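Long-range contacts in protein PTHB1 (Homo sapiens, PDB 4YD8), which forms part of the BBSome, a coat complex thought to sort specific membrane proteins to primary cilia, this chain being the protein's N-terminal seven-bladed beta-propeller: residues D20-D25 with S48-L53; G27-A32 with I44-F49; F90-E95 with F168-Y173; P185-Y190 with L250-V255; S263-G268 with F294-S299. All blocks are in the same frame, centred on the assembly; numbering follows the deposited sequence. Where two conformers were deposited one is given.

Contact 1: residues D20-D25 with S48-L53; sequences DKEEFD and SFMGYL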
# COMPACT_ATOMS: atom_id res chain seq x y z
N ASP A 20 17.85 -14.12 -0.07
CA ASP A 20 19.11 -13.99 0.65
C ASP A 20 19.62 -12.56 0.61
O ASP A 20 20.12 -12.10 -0.42
CB ASP A 20 20.16 -14.93 0.07
CG ASP A 20 21.27 -15.23 1.05
OD1 ASP A 20 22.18 -14.39 1.21
OD2 ASP A 20 21.24 -16.32 1.67
N LYS A 21 19.49 -11.87 1.73
CA LYS A 21 19.91 -10.47 1.85
C LYS A 21 19.26 -9.60 0.78
O LYS A 21 19.90 -8.74 0.19
CB LYS A 21 21.43 -10.34 1.78
CG LYS A 21 22.19 -11.29 2.71
CD LYS A 21 21.54 -11.40 4.08
CE LYS A 21 22.34 -12.30 5.02
NZ LYS A 21 21.53 -13.47 5.48
N GLU A 22 17.97 -9.83 0.54
CA GLU A 22 17.19 -8.96 -0.33
C GLU A 22 16.74 -7.73 0.46
O GLU A 22 16.72 -7.74 1.69
CB GLU A 22 16.00 -9.71 -0.92
CG GLU A 22 16.44 -10.92 -1.77
CD GLU A 22 15.32 -11.55 -2.57
OE1 GLU A 22 14.29 -10.88 -2.83
OE2 GLU A 22 15.47 -12.72 -2.98
N GLU A 23 16.39 -6.67 -0.26
CA GLU A 23 15.98 -5.39 0.33
C GLU A 23 14.60 -5.01 -0.19
O GLU A 23 14.21 -5.33 -1.33
CB GLU A 23 17.00 -4.28 0.02
CG GLU A 23 18.42 -4.60 0.47
CD GLU A 23 19.47 -3.66 -0.12
OE1 GLU A 23 19.12 -2.82 -0.97
OE2 GLU A 23 20.64 -3.77 0.29
N PHE A 24 13.84 -4.35 0.67
CA PHE A 24 12.45 -4.02 0.42
C PHE A 24 12.16 -2.64 0.99
O PHE A 24 12.88 -2.17 1.86
CB PHE A 24 11.52 -5.04 1.09
CG PHE A 24 11.81 -6.46 0.71
CD1 PHE A 24 12.86 -7.16 1.29
CD2 PHE A 24 11.01 -7.10 -0.21
CE1 PHE A 24 13.13 -8.46 0.92
CE2 PHE A 24 11.27 -8.41 -0.57
CZ PHE A 24 12.33 -9.08 -0.01
N ASP A 25 11.10 -1.99 0.52
CA ASP A 25 10.68 -0.74 1.15
C ASP A 25 9.17 -0.66 1.12
O ASP A 25 8.50 -1.61 0.71
CB ASP A 25 11.30 0.47 0.45
CG ASP A 25 11.53 1.65 1.40
OD1 ASP A 25 10.85 1.74 2.45
OD2 ASP A 25 12.38 2.50 1.07
N SER A 48 10.67 -7.52 -4.59
CA SER A 48 11.91 -7.06 -3.98
C SER A 48 12.76 -6.23 -4.94
O SER A 48 12.57 -6.29 -6.16
CB SER A 48 12.74 -8.24 -3.45
OG SER A 48 13.53 -8.85 -4.44
N PHE A 49 13.68 -5.45 -4.39
CA PHE A 49 14.56 -4.64 -5.24
C PHE A 49 15.58 -5.57 -5.94
O PHE A 49 16.34 -5.12 -6.78
CB PHE A 49 15.31 -3.58 -4.42
CG PHE A 49 14.44 -2.57 -3.74
CD1 PHE A 49 13.12 -2.40 -4.11
CD2 PHE A 49 14.96 -1.79 -2.71
CE1 PHE A 49 12.33 -1.46 -3.47
CE2 PHE A 49 14.19 -0.86 -2.07
CZ PHE A 49 12.87 -0.69 -2.45
N MSE A 50 15.60 -6.84 -5.58
CA MSE A 50 16.40 -7.82 -6.24
C MSE A 50 15.65 -8.49 -7.37
O MSE A 50 16.15 -9.42 -7.97
CB MSE A 50 16.88 -8.85 -5.26
CG MSE A 50 18.10 -8.47 -4.41
SE MSE A 50 18.05 -6.70 -3.60
CE MSE A 50 19.83 -6.61 -2.75
N GLY A 51 14.45 -8.05 -7.68
CA GLY A 51 13.76 -8.44 -8.90
C GLY A 51 12.79 -9.60 -8.76
O GLY A 51 12.11 -9.95 -9.72
N TYR A 52 12.73 -10.20 -7.58
CA TYR A 52 11.79 -11.31 -7.34
C TYR A 52 10.38 -10.87 -6.95
O TYR A 52 10.20 -9.98 -6.13
CB TYR A 52 12.32 -12.24 -6.23
CG TYR A 52 13.50 -13.06 -6.69
CD1 TYR A 52 13.31 -14.27 -7.36
CD2 TYR A 52 14.80 -12.63 -6.48
CE1 TYR A 52 14.39 -15.02 -7.80
CE2 TYR A 52 15.89 -13.38 -6.91
CZ TYR A 52 15.67 -14.57 -7.57
OH TYR A 52 16.75 -15.31 -8.00
N LEU A 53 9.38 -11.53 -7.54
CA LEU A 53 7.99 -11.37 -7.16
C LEU A 53 7.53 -12.67 -6.50
O LEU A 53 7.69 -13.74 -7.08
CB LEU A 53 7.12 -11.03 -8.39
CG LEU A 53 5.66 -10.57 -8.23
CD1 LEU A 53 4.72 -11.66 -7.73
CD2 LEU A 53 5.56 -9.36 -7.32
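Glu23 and Phe49 tie the two backbones together through a nearly straight hydrogen bond, Phe49 N to Glu23 O at 3.1 Å with an N-H...O angle of 174°, where segment 20-25, without regular secondary structure, passes the type I beta turn Ser48-Gly51. Beside this bond the carboxylate of Glu22 reaches into the turn. Ser48 OG donates to Glu22 OE1 at 2.7 Å, approaching from above the carboxylate plane, 39° out of it. The chi1 of Ser48, 83°, sets OG between its own backbone N and carbonyl carbon, where it also receives a weak bond from Met50 N. Glu22 OE2 forms a salt bridge with Arg54 and lies 3.6 Å from Tyr52 CD2. With both oxygens engaged, the buried carboxylate is held from two directions, and the arginine would probably keep it ionised. In the propeller, the turn connects strands 43-47 and 52-56 of one four-stranded blade, while segment 20-25 belongs to the loop that leads from strand 8-17 of the neighbouring sheet into that blade. Phe24 lies against the start of the turn, its CE2 only 3.2 Å from Ser48 CB. The Phe49 ring, in turn, has Phe24 CA over one face and places CZ 3.5 Å from Asp25 CB. On the exposed flank the selenomethionine Met50 bends at chi2, and its SE comes to 3.7 Å from Glu23 N, a buried amide with no hydrogen-bonding partner in the model. Beyond it, Met50 CE meets Lys21 O at 3.6 Å.

Contact 2: residues G27-A32 with I44-F49; sequences GCLCLA and IIVGSF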
# COMPACT_ATOMS: atom_id res chain seq x y z
N GLY A 27 5.69 0.06 -0.27
CA GLY A 27 5.36 -0.16 -1.67
C GLY A 27 5.50 -1.62 -2.09
O GLY A 27 4.81 -2.07 -3.00
N CYS A 28 6.40 -2.35 -1.43
CA CYS A 28 6.75 -3.71 -1.85
C CYS A 28 5.77 -4.77 -1.35
O CYS A 28 5.88 -5.92 -1.74
CB CYS A 28 8.15 -4.08 -1.37
SG CYS A 28 9.47 -3.23 -2.28
N LEU A 29 4.87 -4.39 -0.45
CA LEU A 29 3.93 -5.35 0.17
C LEU A 29 2.48 -5.07 -0.24
O LEU A 29 2.00 -3.93 -0.11
CB LEU A 29 4.05 -5.27 1.70
CG LEU A 29 3.03 -6.11 2.48
CD1 LEU A 29 3.24 -7.60 2.19
CD2 LEU A 29 3.13 -5.80 3.98
N CYS A 30 1.79 -6.09 -0.73
CA CYS A 30 0.40 -5.94 -1.09
C CYS A 30 -0.39 -7.14 -0.57
O CYS A 30 0.07 -8.28 -0.64
CB CYS A 30 0.26 -5.80 -2.61
SG CYS A 30 -1.42 -5.50 -3.16
N LEU A 31 -1.56 -6.86 -0.02
CA LEU A 31 -2.48 -7.90 0.46
C LEU A 31 -3.77 -7.83 -0.34
O LEU A 31 -4.53 -6.87 -0.21
CB LEU A 31 -2.78 -7.71 1.95
CG LEU A 31 -2.20 -8.60 3.04
CD1 LEU A 31 -2.76 -8.18 4.41
CD2 LEU A 31 -2.50 -10.09 2.78
N ALA A 32 -4.05 -8.85 -1.15
CA ALA A 32 -5.23 -8.77 -2.01
C ALA A 32 -5.64 -10.13 -2.54
O ALA A 32 -4.85 -11.07 -2.56
CB ALA A 32 -4.95 -7.82 -3.21
N ILE A 44 -0.59 -12.79 0.08
CA ILE A 44 0.48 -11.82 0.31
C ILE A 44 1.30 -11.73 -0.97
O ILE A 44 1.79 -12.75 -1.47
CB ILE A 44 1.39 -12.23 1.46
CG1 ILE A 44 0.59 -12.46 2.75
CG2 ILE A 44 2.48 -11.20 1.71
CD1 ILE A 44 1.43 -13.10 3.82
N ILE A 45 1.42 -10.52 -1.52
CA ILE A 45 2.27 -10.31 -2.68
C ILE A 45 3.42 -9.42 -2.28
O ILE A 45 3.20 -8.34 -1.73
CB ILE A 45 1.52 -9.63 -3.86
CG1 ILE A 45 0.27 -10.44 -4.24
CG2 ILE A 45 2.48 -9.46 -5.06
CD1 ILE A 45 -1.01 -9.84 -3.75
N VAL A 46 4.64 -9.87 -2.53
CA VAL A 46 5.82 -9.07 -2.20
C VAL A 46 6.79 -9.02 -3.37
O VAL A 46 7.16 -10.07 -3.92
CB VAL A 46 6.58 -9.62 -0.96
CG1 VAL A 46 7.77 -8.71 -0.63
CG2 VAL A 46 5.67 -9.69 0.25
N GLY A 47 7.19 -7.81 -3.75
CA GLY A 47 8.24 -7.65 -4.75
C GLY A 47 9.50 -7.15 -4.08
O GLY A 47 9.42 -6.45 -3.07
N SER A 48 10.67 -7.52 -4.59
CA SER A 48 11.91 -7.06 -3.98
C SER A 48 12.76 -6.23 -4.94
O SER A 48 12.57 -6.29 -6.16
CB SER A 48 12.74 -8.24 -3.45
OG SER A 48 13.53 -8.85 -4.44
N PHE A 49 13.68 -5.45 -4.39
CA PHE A 49 14.56 -4.64 -5.24
C PHE A 49 15.58 -5.57 -5.94
O PHE A 49 16.34 -5.12 -6.78
CB PHE A 49 15.31 -3.58 -4.42
CG PHE A 49 14.44 -2.57 -3.74
CD1 PHE A 49 13.12 -2.40 -4.11
CD2 PHE A 49 14.96 -1.79 -2.71
CE1 PHE A 49 12.33 -1.46 -3.47
CE2 PHE A 49 14.19 -0.86 -2.07
CZ PHE A 49 12.87 -0.69 -2.45
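The beta hairpin of strands 29-32 and 43-47 pairs Leu29 with Val46, Cys30 with Ile45 and Leu31 with Ile44, the directions of strands 29-32 and 44-47 differing by 157°, hence antiparallel. Cys30 and Ile45 are the hydrogen-bonded pair: Cys30 N to Ile45 O and Ile45 N to Cys30 O both measure 2.8 Å. A third backbone bond, Gly47 N to Cys28 O at 3.1 Å, extends the pairing past the start of strand 29-32, and Val46 CA adds a CA-H...O contact to the same Cys28 oxygen. Strand 29-32 is an edge strand of a four-stranded propeller blade. On the face of Leu29, Leu31, Ile44 and Val46, the Leu29 CG stands anti to the backbone N (chi1 174°), and Leu29 CD1 touches both Ile44 CG2 and Val46 CG2, at 3.7 Å each, while Leu31 CD2 packs 3.9 Å from Ile44 CG1; strands 334-342 and 348-353 cover this side. The Cys30 and Ile45 side chains occupy the reverse face, under strand 84-88, with Ile45 CD1 3.6 Å from Cys30 O. At the open end of the hairpin Cys28 SG approaches the Phe49 ring obliquely, 3.6 Å from Phe49 CE1, as a sulfur-aromatic contact.

Contact 3: residues F90-E95 with F168-Y173; sequences FVSGTE and FEQESY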
# COMPACT_ATOMS: atom_id res chain seq x y z
N PHE A 90 -7.19 -3.56 -13.58
CA PHE A 90 -6.29 -2.91 -14.51
C PHE A 90 -6.48 -3.37 -15.96
O PHE A 90 -5.76 -2.91 -16.86
CB PHE A 90 -4.84 -3.17 -14.09
CG PHE A 90 -4.51 -2.70 -12.71
CD1 PHE A 90 -4.97 -1.47 -12.25
CD2 PHE A 90 -3.72 -3.47 -11.87
CE1 PHE A 90 -4.65 -1.02 -10.96
CE2 PHE A 90 -3.39 -3.03 -10.58
CZ PHE A 90 -3.85 -1.81 -10.13
N VAL A 91 -7.43 -4.28 -16.20
CA VAL A 91 -7.65 -4.80 -17.56
C VAL A 91 -9.03 -4.43 -18.09
O VAL A 91 -10.05 -4.64 -17.42
CB VAL A 91 -7.44 -6.33 -17.60
CG1 VAL A 91 -7.84 -6.93 -18.98
CG2 VAL A 91 -5.99 -6.66 -17.23
N SER A 92 -9.08 -3.84 -19.28
CA SER A 92 -10.36 -3.37 -19.81
C SER A 92 -11.27 -4.56 -20.14
O SER A 92 -10.80 -5.62 -20.54
CB SER A 92 -10.15 -2.50 -21.05
OG SER A 92 -9.52 -3.23 -22.08
N GLY A 93 -12.57 -4.39 -19.93
CA GLY A 93 -13.53 -5.41 -20.34
C GLY A 93 -13.78 -6.46 -19.26
O GLY A 93 -14.64 -7.32 -19.42
N THR A 94 -13.05 -6.37 -18.15
CA THR A 94 -13.30 -7.24 -16.99
C THR A 94 -13.12 -6.48 -15.69
O THR A 94 -12.38 -5.49 -15.61
CB THR A 94 -12.37 -8.47 -16.99
OG1 THR A 94 -12.63 -9.27 -15.82
CG2 THR A 94 -10.91 -8.06 -16.96
N GLU A 95 -13.80 -6.93 -14.64
CA GLU A 95 -13.60 -6.35 -13.32
C GLU A 95 -12.75 -7.24 -12.44
O GLU A 95 -12.55 -6.96 -11.25
CB GLU A 95 -14.95 -6.04 -12.66
CG GLU A 95 -15.65 -4.87 -13.34
CD GLU A 95 -16.76 -4.27 -12.50
OE1 GLU A 95 -16.48 -3.80 -11.39
OE2 GLU A 95 -17.91 -4.25 -12.97
N PHE A 168 -2.17 6.29 -17.05
CA PHE A 168 -2.42 5.19 -17.97
C PHE A 168 -3.85 4.70 -17.83
O PHE A 168 -4.30 4.36 -16.74
CB PHE A 168 -1.45 4.04 -17.70
CG PHE A 168 -0.01 4.39 -17.96
CD1 PHE A 168 0.75 5.02 -16.98
CD2 PHE A 168 0.57 4.12 -19.19
CE1 PHE A 168 2.07 5.37 -17.23
CE2 PHE A 168 1.89 4.45 -19.44
CZ PHE A 168 2.64 5.07 -18.46
N GLU A 169 -4.57 4.69 -18.95
CA GLU A 169 -5.93 4.19 -18.98
C GLU A 169 -5.86 2.71 -19.36
O GLU A 169 -6.03 2.35 -20.53
CB GLU A 169 -6.79 5.00 -19.96
CG GLU A 169 -6.96 6.46 -19.54
CD GLU A 169 -7.79 7.28 -20.52
OE1 GLU A 169 -8.01 6.81 -21.66
OE2 GLU A 169 -8.22 8.39 -20.16
N GLN A 170 -5.55 1.88 -18.37
CA GLN A 170 -5.35 0.45 -18.56
C GLN A 170 -4.34 0.21 -19.69
O GLN A 170 -3.19 0.61 -19.55
CB GLN A 170 -6.71 -0.23 -18.79
CG GLN A 170 -7.64 0.03 -17.57
CD GLN A 170 -9.01 -0.62 -17.65
OE1 GLN A 170 -9.74 -0.44 -18.63
NE2 GLN A 170 -9.39 -1.35 -16.60
N GLU A 171 -4.75 -0.42 -20.79
CA GLU A 171 -3.82 -0.77 -21.87
C GLU A 171 -3.24 0.43 -22.63
O GLU A 171 -2.34 0.25 -23.45
CB GLU A 171 -4.50 -1.68 -22.91
CG GLU A 171 -4.88 -3.08 -22.39
CD GLU A 171 -6.20 -3.09 -21.64
OE1 GLU A 171 -6.93 -2.08 -21.70
OE2 GLU A 171 -6.53 -4.12 -20.99
N SER A 172 -3.74 1.64 -22.40
CA SER A 172 -3.22 2.76 -23.19
C SER A 172 -2.76 3.95 -22.35
O SER A 172 -3.33 4.26 -21.30
CB SER A 172 -4.26 3.23 -24.22
OG SER A 172 -5.53 3.47 -23.62
N TYR A 173 -1.69 4.59 -22.82
CA TYR A 173 -1.18 5.79 -22.18
C TYR A 173 -2.12 6.96 -22.44
O TYR A 173 -2.52 7.18 -23.58
CB TYR A 173 0.22 6.11 -22.70
CG TYR A 173 0.85 7.34 -22.09
CD1 TYR A 173 1.03 7.45 -20.72
CD2 TYR A 173 1.30 8.39 -22.90
CE1 TYR A 173 1.62 8.57 -20.17
CE2 TYR A 173 1.88 9.51 -22.35
CZ TYR A 173 2.04 9.60 -20.99
OH TYR A 173 2.64 10.71 -20.45
O HOH W 1 -12.06 -2.75 -16.18
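A polar turn-to-turn contact between neighbouring propeller blades brings Ser92, in the type II turn Val91-Thr94, against Glu171, in the type II' turn Glu169-Ser172. The first turn lies between strands 84-88 and 98-102; the second links strands 164-169 and 172-178 of the next blade. The Glu171 chain bends at chi2 (82°), and its carboxylate takes two bonds from one residue. Ser92 N donates to the syn lone pair of Glu171 OE2 at 3.1 Å with an N-H...O angle of 162°, whereas Ser92 OG reaches Glu171 OE1 at 2.9 Å from above the carboxylate plane. The extended Gln170 chain packs on the same turn, its CB 3.4 Å from Phe90 O and its OE1 3.2 Å from Ser92 CB. Its NE2 donates to Lys89 O and, at 3.0 Å, to a water that lies 2.8 Å from Thr94 O. Phe90 points its ring elsewhere, edge-to-face with Tyr144, its side chain about 7 Å from that of Gly145, a site critical for protein stability. An alanine in place of Glu171 would probably leave both Ser92 N and Ser92 OG without these acceptors and let the first turn shift against the second. A backbone N-H and a hydroxyl of one residue thus share a single carboxylate, and the two donors would probably help to stabilise its negative charge.

Contact 4: residues P185-Y190 with L250-V255; sequences PGPLAY and LDICIV
Pro187 and Ile252 form the dense end of a contact between strands 188-191 and 249-255, which belong to successive propeller blades. The axes of the short segments 188-190 and 251-255 run almost parallel, 10° apart, with a closest approach of 6.6 Å, and no hydrogen bond crosses between the segments; side chains fill the gap. The proline ring meets the isoleucine chain at about a right angle, with Pro187 CG 3.8 Å from Ile252 CG1, while Pro187 CB lies 3.8 Å from Asp251 CA. Ile252 CD1 then reaches Pro187 O at 3.7 Å, and CG2, anti to the backbone N, faces Ala189 CB at 4.0 Å. Next along, Ala189 CB touches Ile254 CD1 at 3.9 Å, and the same methyl of Ile254 lies 3.5 Å from Tyr190 O. An alanine at Ile252 would probably open a gap between Pro187 and Ala189 and take away the proline ring's main side-chain partner across the contact. The looser side is at Leu250, partly exposed and only slightly covered; with Asp251 it forms a classic beta bulge opposite Leu267. Leu188 and Cys253 serve neighbouring strands instead. Tyr190 also turns away; its OH is hydrogen-bonded to Asp195, and its side chain is about 4 Å from that of Gly145, the site critical for stability. With only apolar contacts between the side chains, cohesion here probably rests mainly on shape and the exclusion of water.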
# COMPACT_ATOMS: atom_id res chain seq x y z
N PRO A 185 10.40 13.62 -5.15
CA PRO A 185 9.06 13.03 -5.20
C PRO A 185 8.56 12.56 -3.84
O PRO A 185 9.28 11.86 -3.11
CB PRO A 185 9.23 11.84 -6.17
CG PRO A 185 10.67 11.50 -6.10
CD PRO A 185 11.41 12.81 -5.85
N GLY A 186 7.34 12.95 -3.49
CA GLY A 186 6.74 12.56 -2.23
C GLY A 186 5.81 11.38 -2.43
O GLY A 186 5.67 10.87 -3.54
N PRO A 187 5.15 10.95 -1.35
CA PRO A 187 4.16 9.88 -1.46
C PRO A 187 3.01 10.33 -2.35
O PRO A 187 2.78 11.54 -2.50
CB PRO A 187 3.69 9.65 -0.00
CG PRO A 187 4.08 10.87 0.74
CD PRO A 187 5.29 11.47 0.02
N LEU A 188 2.30 9.38 -2.94
CA LEU A 188 1.26 9.69 -3.90
C LEU A 188 0.00 8.86 -3.64
O LEU A 188 0.10 7.66 -3.42
CB LEU A 188 1.76 9.43 -5.32
CG LEU A 188 0.78 9.67 -6.47
CD1 LEU A 188 0.55 11.16 -6.71
CD2 LEU A 188 1.29 9.00 -7.76
N ALA A 189 -1.16 9.49 -3.66
CA ALA A 189 -2.42 8.76 -3.45
C ALA A 189 -3.55 9.39 -4.25
O ALA A 189 -3.53 10.58 -4.55
CB ALA A 189 -2.77 8.69 -1.94
N TYR A 190 -4.52 8.56 -4.62
CA TYR A 190 -5.71 9.03 -5.31
C TYR A 190 -6.91 9.04 -4.36
O TYR A 190 -7.16 8.06 -3.64
CB TYR A 190 -6.02 8.14 -6.53
CG TYR A 190 -7.36 8.47 -7.17
CD1 TYR A 190 -7.55 9.67 -7.86
CD2 TYR A 190 -8.44 7.60 -7.07
CE1 TYR A 190 -8.77 9.98 -8.44
CE2 TYR A 190 -9.66 7.90 -7.66
CZ TYR A 190 -9.82 9.10 -8.34
OH TYR A 190 -11.03 9.42 -8.91
N LEU A 250 6.21 10.74 5.25
CA LEU A 250 6.64 9.39 4.92
C LEU A 250 5.64 8.68 4.00
O LEU A 250 6.02 7.91 3.12
CB LEU A 250 6.82 8.56 6.20
CG LEU A 250 7.96 8.97 7.14
CD1 LEU A 250 7.96 8.10 8.39
CD2 LEU A 250 9.30 8.87 6.43
N ASP A 251 4.36 8.93 4.23
CA ASP A 251 3.33 8.20 3.51
C ASP A 251 2.01 8.96 3.56
O ASP A 251 1.81 9.81 4.44
CB ASP A 251 3.16 6.78 4.13
CG ASP A 251 2.50 5.79 3.18
OD1 ASP A 251 2.31 6.15 2.00
OD2 ASP A 251 2.21 4.64 3.61
N ILE A 252 1.14 8.66 2.60
CA ILE A 252 -0.25 9.13 2.60
C ILE A 252 -1.15 7.94 2.36
O ILE A 252 -0.84 7.08 1.54
CB ILE A 252 -0.54 10.15 1.48
CG1 ILE A 252 0.37 11.36 1.58
CG2 ILE A 252 -2.00 10.61 1.51
CD1 ILE A 252 0.40 12.12 0.26
N CYS A 253 -2.28 7.89 3.05
CA CYS A 253 -3.25 6.82 2.90
C CYS A 253 -4.64 7.44 2.90
O CYS A 253 -5.01 8.10 3.88
CB CYS A 253 -3.12 5.80 4.03
SG CYS A 253 -4.20 4.32 3.80
N ILE A 254 -5.42 7.25 1.84
CA ILE A 254 -6.78 7.81 1.84
C ILE A 254 -7.79 6.70 2.11
O ILE A 254 -7.83 5.72 1.38
CB ILE A 254 -7.11 8.48 0.51
CG1 ILE A 254 -6.11 9.63 0.27
CG2 ILE A 254 -8.54 9.01 0.52
CD1 ILE A 254 -6.23 10.26 -1.07
N VAL A 255 -8.60 6.88 3.15
CA VAL A 255 -9.56 5.84 3.56
C VAL A 255 -10.95 6.40 3.88
O VAL A 255 -11.10 7.55 4.28
CB VAL A 255 -9.07 5.07 4.81
CG1 VAL A 255 -7.70 4.48 4.61
CG2 VAL A 255 -9.06 5.98 6.01

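Contact 5: residues S263-G268 with F294-S299; sequences SVFVLG and FLPYCS
The Phe294 ring sits flat between two carbons, with Leu267 CB over the centre of one face and Pro296 CD over the centre of the other. Leu267 CB is 3.6 Å from the centroid of the Phe294 ring and just 4° off its normal, a well-centred CH-pi contact. Leu267 CG stands anti to the backbone N, and Leu267 CD2 lies 3.8 Å from Phe294 CB; the two side chains extend in opposite senses as they pass. The rim of the Phe294 ring is turned to the backbone of the facing strand. Phe265 C lies in its plane at the edge, Phe265 O is 3.7 Å from Phe294 CZ, and Phe294 CE2 packs on Phe265 CB at 3.7 Å. A second CH-pi contact has the roles exchanged: Pro296 CG lies over a face of the Phe265 ring, 4.0 Å from its centroid and 29° off the normal, so less centred than the first. Its nearest ring atom is Phe265 CG, at 3.5 Å. Strand 263-268 belongs to one four-stranded blade and strand 294-298 to the adjacent sheet; their axes approach to 8.4 Å and their directions differ by 157°. The two sheets pack through residues spaced by two on each strand, Phe265 and Leu267 against Phe294 and Pro296, and strand 249-255 joins in through Asp251 on Phe294 and Cys253 on Pro296. All five touching residues are buried, and no hydrogen bond crosses between the segments, which implies that dispersion and CH-pi attraction between aromatic faces and aliphatic carbons probably contribute to holding the two sheets together at this point.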
# COMPACT_ATOMS: atom_id res chain seq x y z
N SER A 263 -11.24 10.41 4.51
CA SER A 263 -10.14 11.03 5.25
C SER A 263 -8.79 10.83 4.57
O SER A 263 -8.47 9.74 4.07
CB SER A 263 -10.06 10.48 6.67
OG SER A 263 -11.12 10.94 7.48
N VAL A 264 -8.00 11.89 4.57
CA VAL A 264 -6.64 11.85 4.07
C VAL A 264 -5.67 11.68 5.23
O VAL A 264 -5.52 12.58 6.04
CB VAL A 264 -6.28 13.15 3.32
CG1 VAL A 264 -4.85 13.08 2.84
CG2 VAL A 264 -7.25 13.38 2.17
N PHE A 265 -5.04 10.52 5.36
CA PHE A 265 -4.09 10.37 6.46
C PHE A 265 -2.68 10.61 5.97
O PHE A 265 -2.30 10.11 4.91
CB PHE A 265 -4.22 8.99 7.10
CG PHE A 265 -5.45 8.83 7.92
CD1 PHE A 265 -6.66 8.52 7.32
CD2 PHE A 265 -5.41 9.03 9.28
CE1 PHE A 265 -7.81 8.39 8.09
CE2 PHE A 265 -6.55 8.89 10.05
CZ PHE A 265 -7.74 8.58 9.45
N VAL A 266 -1.92 11.39 6.74
CA VAL A 266 -0.53 11.66 6.42
C VAL A 266 0.37 11.24 7.57
O VAL A 266 0.18 11.64 8.72
CB VAL A 266 -0.29 13.14 6.08
CG1 VAL A 266 1.18 13.35 5.68
CG2 VAL A 266 -1.22 13.57 4.95
N LEU A 267 1.33 10.38 7.25
CA LEU A 267 2.36 10.01 8.21
C LEU A 267 3.57 10.90 8.04
O LEU A 267 4.31 10.75 7.07
CB LEU A 267 2.78 8.55 8.04
CG LEU A 267 3.80 8.07 9.09
CD1 LEU A 267 3.16 8.07 10.49
CD2 LEU A 267 4.33 6.67 8.74
N GLY A 268 3.78 11.82 8.97
CA GLY A 268 4.95 12.69 8.92
C GLY A 268 6.08 12.11 9.74
O GLY A 268 5.90 11.10 10.43
N PHE A 294 2.76 3.08 8.37
CA PHE A 294 1.43 3.15 9.01
C PHE A 294 0.33 2.62 8.12
O PHE A 294 0.55 2.34 6.93
CB PHE A 294 1.23 4.61 9.50
CG PHE A 294 0.56 5.56 8.51
CD1 PHE A 294 0.80 5.48 7.14
CD2 PHE A 294 -0.38 6.49 8.97
CE1 PHE A 294 0.17 6.37 6.24
CE2 PHE A 294 -0.97 7.41 8.10
CZ PHE A 294 -0.72 7.33 6.73
N LEU A 295 -0.84 2.42 8.71
CA LEU A 295 -2.01 1.95 7.99
C LEU A 295 -3.27 2.24 8.79
O LEU A 295 -3.56 1.53 9.77
CB LEU A 295 -1.93 0.43 7.71
CG LEU A 295 -3.12 -0.06 6.88
CD1 LEU A 295 -2.92 0.31 5.41
CD2 LEU A 295 -3.35 -1.55 7.05
N PRO A 296 -4.04 3.27 8.39
CA PRO A 296 -5.42 3.42 8.88
C PRO A 296 -6.22 2.25 8.35
O PRO A 296 -6.35 2.15 7.12
CB PRO A 296 -5.90 4.74 8.25
CG PRO A 296 -4.65 5.40 7.70
CD PRO A 296 -3.69 4.28 7.38
N TYR A 297 -6.71 1.36 9.21
CA TYR A 297 -7.14 0.03 8.74
C TYR A 297 -8.57 -0.35 9.06
O TYR A 297 -9.09 -1.30 8.49
CB TYR A 297 -6.21 -1.06 9.31
CG TYR A 297 -6.34 -1.30 10.81
CD1 TYR A 297 -5.63 -0.51 11.71
CD2 TYR A 297 -7.13 -2.32 11.32
CE1 TYR A 297 -5.74 -0.71 13.09
CE2 TYR A 297 -7.25 -2.54 12.70
CZ TYR A 297 -6.54 -1.72 13.58
OH TYR A 297 -6.64 -1.90 14.94
N CYS A 298 -9.22 0.38 9.97
CA CYS A 298 -10.62 0.08 10.26
C CYS A 298 -11.24 1.15 11.12
O CYS A 298 -10.56 2.04 11.65
CB CYS A 298 -10.77 -1.28 10.96
SG CYS A 298 -10.52 -1.27 12.76
N SER A 299 -12.56 1.06 11.26
CA SER A 299 -13.27 1.88 12.22
C SER A 299 -14.07 0.97 13.14
O SER A 299 -14.86 0.16 12.66
CB SER A 299 -14.20 2.87 11.53
OG SER A 299 -15.10 3.42 12.47

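From the N terminus, contact 1 closes the loop that follows strand 8-17 onto the 48-51 turn, and contact 2 nests inside it, pairing 27-32 with 44-49 and sharing its closing end; the two have Ser48 and Phe49 in common and touch where Phe24 meets Val46. Contact 3 closes later over 72 intervening residues and joins two successive blades. Contact 4 follows in series, joining the start of one blade to the first strand of the next, and contact 5 opens after it has closed. These last two meet across neighbouring strands 249-255 and 263-268, so that blade is tied to the one before by contact 4 and to the sheet after by contact 5. None of the five cross along the chain.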